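Local coordinates for 389aa long hypothetical nucleolar protein (Pyrococcus horikoshii, PDB 5ZVE) that transfers a methyl group from S-adenosyl-L-methionine to the C5 position of cytosine 72 in several tRNAs, at residues A[78-83]-A[158-163]; A[1-6]-A[28-33]; A[131-136]-A[283-288]. One frame throughout, in Å; residues are numbered along the deposited sequence.

Interaction 1: residues A[78-83]-A[158-163]; sequences PNFSDD and VTLPKF
Lys162 runs past the ring of Phe80, meeting it obliquely, and carries its ammonium on to Asp82, so one side chain serves an apolar and a charged partner. The bending begins at chi2 (84°), which turns CD aside from an extended course; CD comes 3.4 Å from Phe80 CE1, the two side chains crossing at about a right angle. Beyond the ring, NZ forms a salt bridge of 2.5 Å with Asp82 OD1, met on the anti side of the carboxylate and somewhat out of its plane, and a weak hydrogen bond with Phe80 O. Phe80 also turns the edge of its ring to Leu160 O, with its CD2 3.9 Å from Leu160 CD2. Segment 158-163 covers the end of strand 154-161, in the PUA domain's sheet, and the residues just after it; the loop 78-83, on the way from strand 70-74 to strand 90-93, is held against it. Asn79 grips the chain here twice: its N donates to Lys162 O (2.9 Å), and its ND2 reaches Pro161 O at 2.6 Å, close to the plane of the amide. Pro78 and Phe163 lie side by side, Pro78 CD 3.8 Å from Phe163 CE1, while Tyr102 meets the Phe163 ring edge-to-face.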
loop_
_atom_site.group_PDB
_atom_site.type_symbol
_atom_site.label_atom_id
_atom_site.label_comp_id
_atom_site.label_asym_id
_atom_site.label_seq_id
_atom_site.Cartn_x
_atom_site.Cartn_y
_atom_site.Cartn_z
ATOM N N PRO A 78 -6.056 -19.954 -0.739
ATOM C CA PRO A 78 -5.496 -20.454 0.522
ATOM C C PRO A 78 -5.063 -21.913 0.450
ATOM O O PRO A 78 -5.772 -22.752 -0.104
ATOM C CB PRO A 78 -6.654 -20.279 1.509
ATOM C CG PRO A 78 -7.873 -20.383 0.663
ATOM C CD PRO A 78 -7.514 -19.756 -0.654
ATOM N N ASN A 79 -3.893 -22.198 1.011
ATOM C CA ASN A 79 -3.305 -23.528 0.935
ATOM C C ASN A 79 -3.854 -24.483 1.988
ATOM O O ASN A 79 -3.567 -25.676 1.955
ATOM C CB ASN A 79 -1.788 -23.428 1.055
ATOM C CG ASN A 79 -1.164 -22.743 -0.136
ATOM O OD1 ASN A 79 -1.630 -22.899 -1.264
ATOM N ND2 ASN A 79 -0.114 -21.971 0.105
ATOM N N PHE A 80 -4.637 -23.954 2.921
ATOM C CA PHE A 80 -5.374 -24.798 3.847
ATOM C C PHE A 80 -6.631 -24.091 4.341
ATOM O O PHE A 80 -6.772 -22.874 4.205
ATOM C CB PHE A 80 -4.496 -25.232 5.028
ATOM C CG PHE A 80 -3.699 -24.121 5.647
ATOM C CD1 PHE A 80 -4.266 -23.292 6.603
ATOM C CD2 PHE A 80 -2.370 -23.931 5.304
ATOM C CE1 PHE A 80 -3.532 -22.279 7.183
ATOM C CE2 PHE A 80 -1.629 -22.922 5.882
ATOM C CZ PHE A 80 -2.210 -22.091 6.823
ATOM N N SER A 81 -7.549 -24.870 4.901
ATOM C CA SER A 81 -8.840 -24.355 5.340
ATOM C C SER A 81 -8.705 -23.436 6.551
ATOM O O SER A 81 -7.721 -23.497 7.288
ATOM C CB SER A 81 -9.788 -25.512 5.662
ATOM O OG SER A 81 -11.058 -25.031 6.064
ATOM N N ASP A 82 -9.704 -22.584 6.749
ATOM C CA ASP A 82 -9.681 -21.626 7.844
ATOM C C ASP A 82 -9.798 -22.315 9.199
ATOM O O ASP A 82 -9.361 -21.776 10.213
ATOM C CB ASP A 82 -10.802 -20.602 7.676
ATOM C CG ASP A 82 -10.521 -19.611 6.567
ATOM O OD1 ASP A 82 -9.506 -19.784 5.859
ATOM O OD2 ASP A 82 -11.315 -18.665 6.397
ATOM N N ASP A 83 -10.383 -23.510 9.213
ATOM C CA ASP A 83 -10.571 -24.251 10.458
ATOM C C ASP A 83 -9.518 -25.338 10.674
ATOM O O ASP A 83 -9.576 -26.063 11.667
ATOM C CB ASP A 83 -11.963 -24.884 10.502
ATOM C CG ASP A 83 -12.144 -25.971 9.462
ATOM O OD1 ASP A 83 -11.386 -25.981 8.468
ATOM O OD2 ASP A 83 -13.037 -26.826 9.644
ATOM N N VAL A 158 9.195 -22.196 5.566
ATOM C CA VAL A 158 7.751 -22.243 5.379
ATOM C C VAL A 158 7.436 -22.863 4.020
ATOM O O VAL A 158 7.568 -22.223 2.980
ATOM C CB VAL A 158 7.117 -20.836 5.500
ATOM C CG1 VAL A 158 5.608 -20.904 5.341
ATOM C CG2 VAL A 158 7.465 -20.221 6.844
ATOM N N THR A 159 7.027 -24.125 4.050
ATOM C CA THR A 159 6.740 -24.894 2.853
ATOM C C THR A 159 5.253 -24.880 2.533
ATOM O O THR A 159 4.839 -25.262 1.442
ATOM C CB THR A 159 7.200 -26.345 3.013
ATOM O OG1 THR A 159 6.573 -26.904 4.174
ATOM C CG2 THR A 159 8.707 -26.404 3.184
ATOM N N LEU A 160 4.450 -24.466 3.504
ATOM C CA LEU A 160 3.018 -24.334 3.285
ATOM C C LEU A 160 2.484 -23.068 3.936
ATOM O O LEU A 160 1.848 -23.121 4.990
ATOM C CB LEU A 160 2.272 -25.556 3.823
ATOM C CG LEU A 160 0.815 -25.661 3.366
ATOM C CD1 LEU A 160 0.738 -25.946 1.866
ATOM C CD2 LEU A 160 0.094 -26.730 4.167
ATOM N N PRO A 161 2.755 -21.916 3.312
ATOM C CA PRO A 161 2.161 -20.662 3.773
ATOM C C PRO A 161 0.661 -20.660 3.502
ATOM O O PRO A 161 0.213 -21.382 2.622
ATOM C CB PRO A 161 2.882 -19.605 2.938
ATOM C CG PRO A 161 3.213 -20.319 1.670
ATOM C CD PRO A 161 3.549 -21.731 2.084
ATOM N N LYS A 162 -0.100 -19.877 4.251
ATOM C CA LYS A 162 -1.527 -19.776 3.998
ATOM C C LYS A 162 -1.766 -19.229 2.584
ATOM O O LYS A 162 -2.609 -19.733 1.841
ATOM C CB LYS A 162 -2.183 -18.892 5.054
ATOM C CG LYS A 162 -3.624 -18.550 4.778
ATOM C CD LYS A 162 -4.566 -19.632 5.235
ATOM C CE LYS A 162 -5.851 -19.021 5.763
ATOM N NZ LYS A 162 -6.976 -19.992 5.730
ATOM N N PHE A 163 -1.000 -18.206 2.218
ATOM C CA PHE A 163 -1.021 -17.653 0.868
ATOM C C PHE A 163 0.400 -17.479 0.367
ATOM O O PHE A 163 1.336 -17.385 1.160
ATOM C CB PHE A 163 -1.744 -16.303 0.817
ATOM C CG PHE A 163 -3.201 -16.372 1.169
ATOM C CD1 PHE A 163 -4.147 -16.691 0.206
ATOM C CD2 PHE A 163 -3.628 -16.096 2.459
ATOM C CE1 PHE A 163 -5.492 -16.747 0.524
ATOM C CE2 PHE A 163 -4.976 -16.142 2.785
ATOM C CZ PHE A 163 -5.909 -16.473 1.818
#

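Interaction 2: residues A[1-6]-A[28-33]; sequences YLEAFP and KLREPV
This is a largely buried contact in which Arg30 and Leu29, at the C-terminal end of helix 19-29, pack against the N-terminal segment, with its 3-10 turn at 2-4; no hydrogen bond passes directly between segments 1-6 and 28-33. The guanidinium of Arg30 carries most of it. Ala4 CB sits over one face of that flat group, 3.3 Å from Arg30 NE. Glu3 reaches round to the same group: its chain bends at chi2 (-100°), and OE2 forms a rather long salt bridge of 3.4 Å with Arg30 NH1. Carboxylate and guanidinium planes stand 67° apart, so the pair attract as charges without lying flat against each other. The other carboxylate oxygen, Glu3 OE1, accepts a hydrogen bond from Tyr1 N at 3.0 Å on its syn side, though well out of the carboxylate plane. Segment 1-6 leads into helix 7-17 and segment 28-33, in the RsmF/B-type ferredoxin-like domain, takes in the end of helix 19-29, so the contact brings the start of this helical pair to its end. On the apolar side Phe5 meets Leu29 at about a right angle, Leu29 CB lying near the ring plane 3.9 Å from Phe5 CZ. Arg30 has its strongest polar partner outside both segments, donating from NE to Leu285 O, and it makes a cation-pi contact with Trp286. Leu29 has its side chain about 9 Å from that of Cys323, the predicted nucleophile.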
loop_
_atom_site.group_PDB
_atom_site.type_symbol
_atom_site.label_atom_id
_atom_site.label_comp_id
_atom_site.label_asym_id
_atom_site.label_seq_id
_atom_site.Cartn_x
_atom_site.Cartn_y
_atom_site.Cartn_z
ATOM N N TYR A 1 -13.795 -14.547 10.078
ATOM C CA TYR A 1 -12.971 -13.389 9.748
ATOM C C TYR A 1 -13.423 -12.119 10.471
ATOM O O TYR A 1 -12.614 -11.225 10.715
ATOM C CB TYR A 1 -12.961 -13.156 8.234
ATOM C CG TYR A 1 -14.331 -13.002 7.610
ATOM C CD1 TYR A 1 -14.964 -11.762 7.565
ATOM C CD2 TYR A 1 -14.986 -14.093 7.046
ATOM C CE1 TYR A 1 -16.213 -11.618 6.986
ATOM C CE2 TYR A 1 -16.236 -13.957 6.469
ATOM C CZ TYR A 1 -16.844 -12.720 6.444
ATOM O OH TYR A 1 -18.087 -12.581 5.870
ATOM N N LEU A 2 -14.707 -12.045 10.812
ATOM C CA LEU A 2 -15.284 -10.862 11.457
ATOM C C LEU A 2 -14.540 -10.453 12.722
ATOM O O LEU A 2 -14.498 -9.277 13.082
ATOM C CB LEU A 2 -16.758 -11.103 11.791
ATOM C CG LEU A 2 -17.685 -11.342 10.599
ATOM C CD1 LEU A 2 -19.082 -11.703 11.076
ATOM C CD2 LEU A 2 -17.722 -10.109 9.721
ATOM N N GLU A 3 -13.949 -11.439 13.387
ATOM C CA GLU A 3 -13.235 -11.225 14.636
ATOM C C GLU A 3 -12.039 -10.284 14.485
ATOM O O GLU A 3 -11.610 -9.654 15.454
ATOM C CB GLU A 3 -12.776 -12.567 15.209
ATOM C CG GLU A 3 -11.516 -13.143 14.560
ATOM C CD GLU A 3 -11.821 -14.208 13.534
ATOM O OE1 GLU A 3 -12.917 -14.158 12.934
ATOM O OE2 GLU A 3 -10.962 -15.097 13.326
ATOM N N ALA A 4 -11.495 -10.205 13.275
ATOM C CA ALA A 4 -10.345 -9.348 13.008
ATOM C C ALA A 4 -10.683 -7.865 13.122
ATOM O O ALA A 4 -9.789 -7.020 13.188
ATOM C CB ALA A 4 -9.793 -9.640 11.641
ATOM N N PHE A 5 -11.977 -7.559 13.144
ATOM C CA PHE A 5 -12.442 -6.177 13.151
ATOM C C PHE A 5 -13.248 -5.893 14.409
ATOM O O PHE A 5 -14.173 -6.637 14.728
ATOM C CB PHE A 5 -13.293 -5.892 11.909
ATOM C CG PHE A 5 -12.617 -6.250 10.615
ATOM C CD1 PHE A 5 -12.694 -7.539 10.110
ATOM C CD2 PHE A 5 -11.905 -5.300 9.906
ATOM C CE1 PHE A 5 -12.064 -7.873 8.927
ATOM C CE2 PHE A 5 -11.278 -5.626 8.720
ATOM C CZ PHE A 5 -11.357 -6.914 8.230
ATOM N N PRO A 6 -12.896 -4.818 15.129
ATOM C CA PRO A 6 -13.631 -4.441 16.340
ATOM C C PRO A 6 -15.099 -4.201 16.013
ATOM O O PRO A 6 -15.411 -3.832 14.881
ATOM C CB PRO A 6 -12.935 -3.157 16.802
ATOM C CG PRO A 6 -12.203 -2.656 15.606
ATOM C CD PRO A 6 -11.826 -3.861 14.808
ATOM N N LYS A 28 -12.476 -10.265 2.460
ATOM C CA LYS A 28 -11.372 -10.136 1.518
ATOM C C LYS A 28 -10.209 -9.343 2.106
ATOM O O LYS A 28 -9.050 -9.617 1.790
ATOM C CB LYS A 28 -11.856 -9.492 0.218
ATOM C CG LYS A 28 -12.714 -10.422 -0.624
ATOM C CD LYS A 28 -12.187 -11.852 -0.554
ATOM C CE LYS A 28 -12.975 -12.786 -1.456
ATOM N NZ LYS A 28 -12.479 -14.189 -1.356
ATOM N N LEU A 29 -10.520 -8.375 2.969
ATOM C CA LEU A 29 -9.493 -7.570 3.628
ATOM C C LEU A 29 -8.540 -8.430 4.456
ATOM O O LEU A 29 -7.377 -8.069 4.655
ATOM C CB LEU A 29 -10.126 -6.504 4.531
ATOM C CG LEU A 29 -10.570 -5.183 3.899
ATOM C CD1 LEU A 29 -11.147 -4.251 4.964
ATOM C CD2 LEU A 29 -9.412 -4.520 3.175
ATOM N N ARG A 30 -9.027 -9.573 4.926
ATOM C CA ARG A 30 -8.199 -10.450 5.747
ATOM C C ARG A 30 -7.146 -11.175 4.916
ATOM O O ARG A 30 -6.178 -11.700 5.455
ATOM C CB ARG A 30 -9.063 -11.477 6.484
ATOM C CG ARG A 30 -8.358 -12.152 7.659
ATOM C CD ARG A 30 -8.899 -11.633 8.957
ATOM N NE ARG A 30 -8.082 -11.975 10.122
ATOM C CZ ARG A 30 -8.236 -13.060 10.875
ATOM N NH1 ARG A 30 -9.190 -13.941 10.605
ATOM N NH2 ARG A 30 -7.437 -13.248 11.915
ATOM N N GLU A 31 -7.327 -11.170 3.599
ATOM C CA GLU A 31 -6.447 -11.900 2.690
ATOM C C GLU A 31 -5.525 -10.959 1.914
ATOM O O GLU A 31 -5.844 -9.781 1.733
ATOM C CB GLU A 31 -7.274 -12.730 1.702
ATOM C CG GLU A 31 -8.387 -13.563 2.321
ATOM C CD GLU A 31 -9.223 -14.273 1.268
ATOM O OE1 GLU A 31 -8.984 -14.045 0.063
ATOM O OE2 GLU A 31 -10.122 -15.055 1.642
ATOM N N PRO A 32 -4.372 -11.476 1.455
ATOM C CA PRO A 32 -3.503 -10.675 0.587
ATOM C C PRO A 32 -4.193 -10.382 -0.738
ATOM O O PRO A 32 -5.138 -11.087 -1.097
ATOM C CB PRO A 32 -2.271 -11.569 0.383
ATOM C CG PRO A 32 -2.353 -12.611 1.466
ATOM C CD PRO A 32 -3.807 -12.806 1.729
ATOM N N VAL A 33 -3.731 -9.363 -1.453
ATOM C CA VAL A 33 -4.338 -9.027 -2.732
ATOM C C VAL A 33 -4.213 -10.223 -3.667
ATOM O O VAL A 33 -3.225 -10.965 -3.615
ATOM C CB VAL A 33 -3.705 -7.770 -3.368
ATOM C CG1 VAL A 33 -3.888 -6.564 -2.443
ATOM C CG2 VAL A 33 -2.235 -7.993 -3.688
#

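Interaction 3: residues A[131-136]-A[283-288]; sequences KGLLVG and PKLWEE
Lys131 lays its extended aliphatic chain over one face of the Trp286 indole, the two side chains sliding past each other in opposite directions. CD stands almost squarely above the five-membered ring, 3.5 Å from its centroid and 8° off the ring normal, a CH-pi contact. Nearer the backbone, Lys131 CB lies 3.6 Å from Trp286 CZ2, so the chain begins by the six-membered part of the indole and runs toward the five-membered part. With chi1 at -64°, CG is anti to the carbonyl carbon, and the straight chain beyond it ends with NZ 4.4 Å from the five-ring centroid, an off-centre cation-pi contact. A hydrogen bond also helps to fix the rotation of the indole: its NE1 donates to Asp129 OD2, while Asp129 OD1 takes the backbone N-H groups of Lys131 and Leu133. Segment 131-136 leads from the turn after strand 124-128 into strand 134-140 of the PUA domain, whereas 283-288 is a loop of the Rossmann-like methyltransferase domain, so the contact is an interface between domains. Val135 and Gly136 form a classic beta bulge opposite Ile127. Beside this stack, Leu133 crosses Leu285 at about a right angle, its CD2 3.6 Å from Leu285 CG. Val135 extends this apolar patch more loosely, CG1 lying 4.4 Å from Leu285 CD2. An alanine in place of Trp286 would probably leave the Lys131 chain without the face it lies on, and Asp129 OD2 without its indole donor. Leu133 CB, 4.3 Å from Trp286 CZ2, approaches the same indole obliquely.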
loop_
_atom_site.group_PDB
_atom_site.type_symbol
_atom_site.label_atom_id
_atom_site.label_comp_id
_atom_site.label_asym_id
_atom_site.label_seq_id
_atom_site.Cartn_x
_atom_site.Cartn_y
_atom_site.Cartn_z
ATOM N N LYS A 131 -2.033 -14.115 18.403
ATOM C CA LYS A 131 -3.441 -14.295 18.739
ATOM C C LYS A 131 -4.009 -15.612 18.213
ATOM O O LYS A 131 -5.227 -15.783 18.148
ATOM C CB LYS A 131 -4.266 -13.129 18.197
ATOM C CG LYS A 131 -3.922 -11.791 18.815
ATOM C CD LYS A 131 -4.798 -10.684 18.240
ATOM C CE LYS A 131 -4.388 -9.327 18.781
ATOM N NZ LYS A 131 -5.255 -8.227 18.279
ATOM N N GLY A 132 -3.137 -16.537 17.823
ATOM C CA GLY A 132 -3.583 -17.867 17.450
ATOM C C GLY A 132 -3.987 -18.056 15.998
ATOM O O GLY A 132 -4.464 -19.130 15.621
ATOM N N LEU A 133 -3.802 -17.023 15.181
ATOM C CA LEU A 133 -4.096 -17.135 13.756
ATOM C C LEU A 133 -3.062 -18.032 13.076
ATOM O O LEU A 133 -1.862 -17.762 13.128
ATOM C CB LEU A 133 -4.126 -15.752 13.097
ATOM C CG LEU A 133 -4.498 -15.721 11.611
ATOM C CD1 LEU A 133 -5.920 -16.220 11.386
ATOM C CD2 LEU A 133 -4.323 -14.324 11.047
ATOM N N LEU A 134 -3.529 -19.106 12.451
ATOM C CA LEU A 134 -2.632 -20.000 11.724
ATOM C C LEU A 134 -2.226 -19.356 10.402
ATOM O O LEU A 134 -3.064 -19.139 9.524
ATOM C CB LEU A 134 -3.295 -21.354 11.485
ATOM C CG LEU A 134 -2.489 -22.372 10.673
ATOM C CD1 LEU A 134 -1.214 -22.761 11.412
ATOM C CD2 LEU A 134 -3.334 -23.598 10.373
ATOM N N VAL A 135 -0.940 -19.056 10.258
ATOM C CA VAL A 135 -0.478 -18.307 9.096
ATOM C C VAL A 135 0.395 -19.141 8.178
ATOM O O VAL A 135 0.672 -18.746 7.045
ATOM C CB VAL A 135 0.305 -17.051 9.518
ATOM C CG1 VAL A 135 -0.575 -16.149 10.369
ATOM C CG2 VAL A 135 1.575 -17.433 10.267
ATOM N N GLY A 136 0.806 -20.311 8.650
ATOM C CA GLY A 136 1.670 -21.152 7.849
ATOM C C GLY A 136 2.135 -22.418 8.529
ATOM O O GLY A 136 2.058 -22.558 9.749
ATOM N N PRO A 283 -2.619 -7.636 3.676
ATOM C CA PRO A 283 -3.684 -8.334 4.397
ATOM C C PRO A 283 -3.957 -7.693 5.751
ATOM O O PRO A 283 -3.071 -7.060 6.322
ATOM C CB PRO A 283 -3.118 -9.741 4.566
ATOM C CG PRO A 283 -1.655 -9.522 4.675
ATOM C CD PRO A 283 -1.327 -8.333 3.807
ATOM N N LYS A 284 -5.181 -7.846 6.239
ATOM C CA LYS A 284 -5.568 -7.293 7.525
ATOM C C LYS A 284 -5.813 -8.430 8.515
ATOM O O LYS A 284 -6.936 -8.918 8.647
ATOM C CB LYS A 284 -6.813 -6.417 7.378
ATOM C CG LYS A 284 -7.178 -5.627 8.618
ATOM C CD LYS A 284 -6.134 -4.574 8.948
ATOM C CE LYS A 284 -6.147 -3.457 7.918
ATOM N NZ LYS A 284 -5.325 -2.293 8.354
ATOM N N LEU A 285 -4.747 -8.866 9.182
ATOM C CA LEU A 285 -4.836 -9.943 10.165
ATOM C C LEU A 285 -5.701 -9.510 11.350
ATOM O O LEU A 285 -6.633 -10.215 11.733
ATOM C CB LEU A 285 -3.442 -10.367 10.638
ATOM C CG LEU A 285 -2.668 -11.364 9.761
ATOM C CD1 LEU A 285 -2.337 -10.789 8.392
ATOM C CD2 LEU A 285 -1.402 -11.836 10.461
ATOM N N TRP A 286 -5.382 -8.357 11.933
ATOM C CA TRP A 286 -6.190 -7.783 13.005
ATOM C C TRP A 286 -6.247 -6.275 12.850
ATOM O O TRP A 286 -5.215 -5.606 12.861
ATOM C CB TRP A 286 -5.632 -8.142 14.387
ATOM C CG TRP A 286 -5.435 -9.613 14.587
ATOM C CD1 TRP A 286 -4.270 -10.302 14.461
ATOM C CD2 TRP A 286 -6.438 -10.573 14.936
ATOM N NE1 TRP A 286 -4.479 -11.634 14.717
ATOM C CE2 TRP A 286 -5.802 -11.828 15.007
ATOM C CE3 TRP A 286 -7.807 -10.495 15.196
ATOM C CZ2 TRP A 286 -6.493 -12.999 15.329
ATOM C CZ3 TRP A 286 -8.491 -11.656 15.513
ATOM C CH2 TRP A 286 -7.833 -12.892 15.579
ATOM N N GLU A 287 -7.455 -5.741 12.708
ATOM C CA GLU A 287 -7.637 -4.302 12.570
ATOM C C GLU A 287 -7.610 -3.645 13.945
ATOM O O GLU A 287 -8.436 -3.958 14.797
ATOM C CB GLU A 287 -8.951 -3.986 11.857
ATOM C CG GLU A 287 -9.212 -2.496 11.666
ATOM C CD GLU A 287 -8.174 -1.824 10.785
ATOM O OE1 GLU A 287 -7.310 -1.101 11.325
ATOM O OE2 GLU A 287 -8.225 -2.017 9.549
ATOM N N GLU A 288 -6.654 -2.746 14.165
ATOM C CA GLU A 288 -6.513 -2.094 15.467
ATOM C C GLU A 288 -7.175 -0.720 15.525
ATOM O O GLU A 288 -7.618 -0.284 16.590
ATOM C CB GLU A 288 -5.033 -1.957 15.833
ATOM C CG GLU A 288 -4.263 -3.271 15.839
ATOM C CD GLU A 288 -3.262 -3.356 14.702
ATOM O OE1 GLU A 288 -3.442 -2.626 13.704
ATOM O OE2 GLU A 288 -2.300 -4.149 14.803
#

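Overall arrangement
From the N terminus, interaction 2 closes first, a short loop spanning helices 7-17 and 19-29. Interaction 1 opens after it and joins the loop following strand 70-74 to the end of strand 154-161, enclosing most of the PUA domain. Interaction 3 starts inside that loop, at 131-136, and ends far beyond it at 283-288, so interactions 1 and 3 cross, whereas interaction 2 precedes both in series. Interactions 1 and 3 share the PUA sheet through neighbouring strands, with Lys162 N probably bonded to Val135 O. Interactions 2 and 3, centres about 8 Å apart, meet through probable backbone bonds from Glu287 and Lys284, tying the N-terminal helices, PUA domain and methyltransferase domain together.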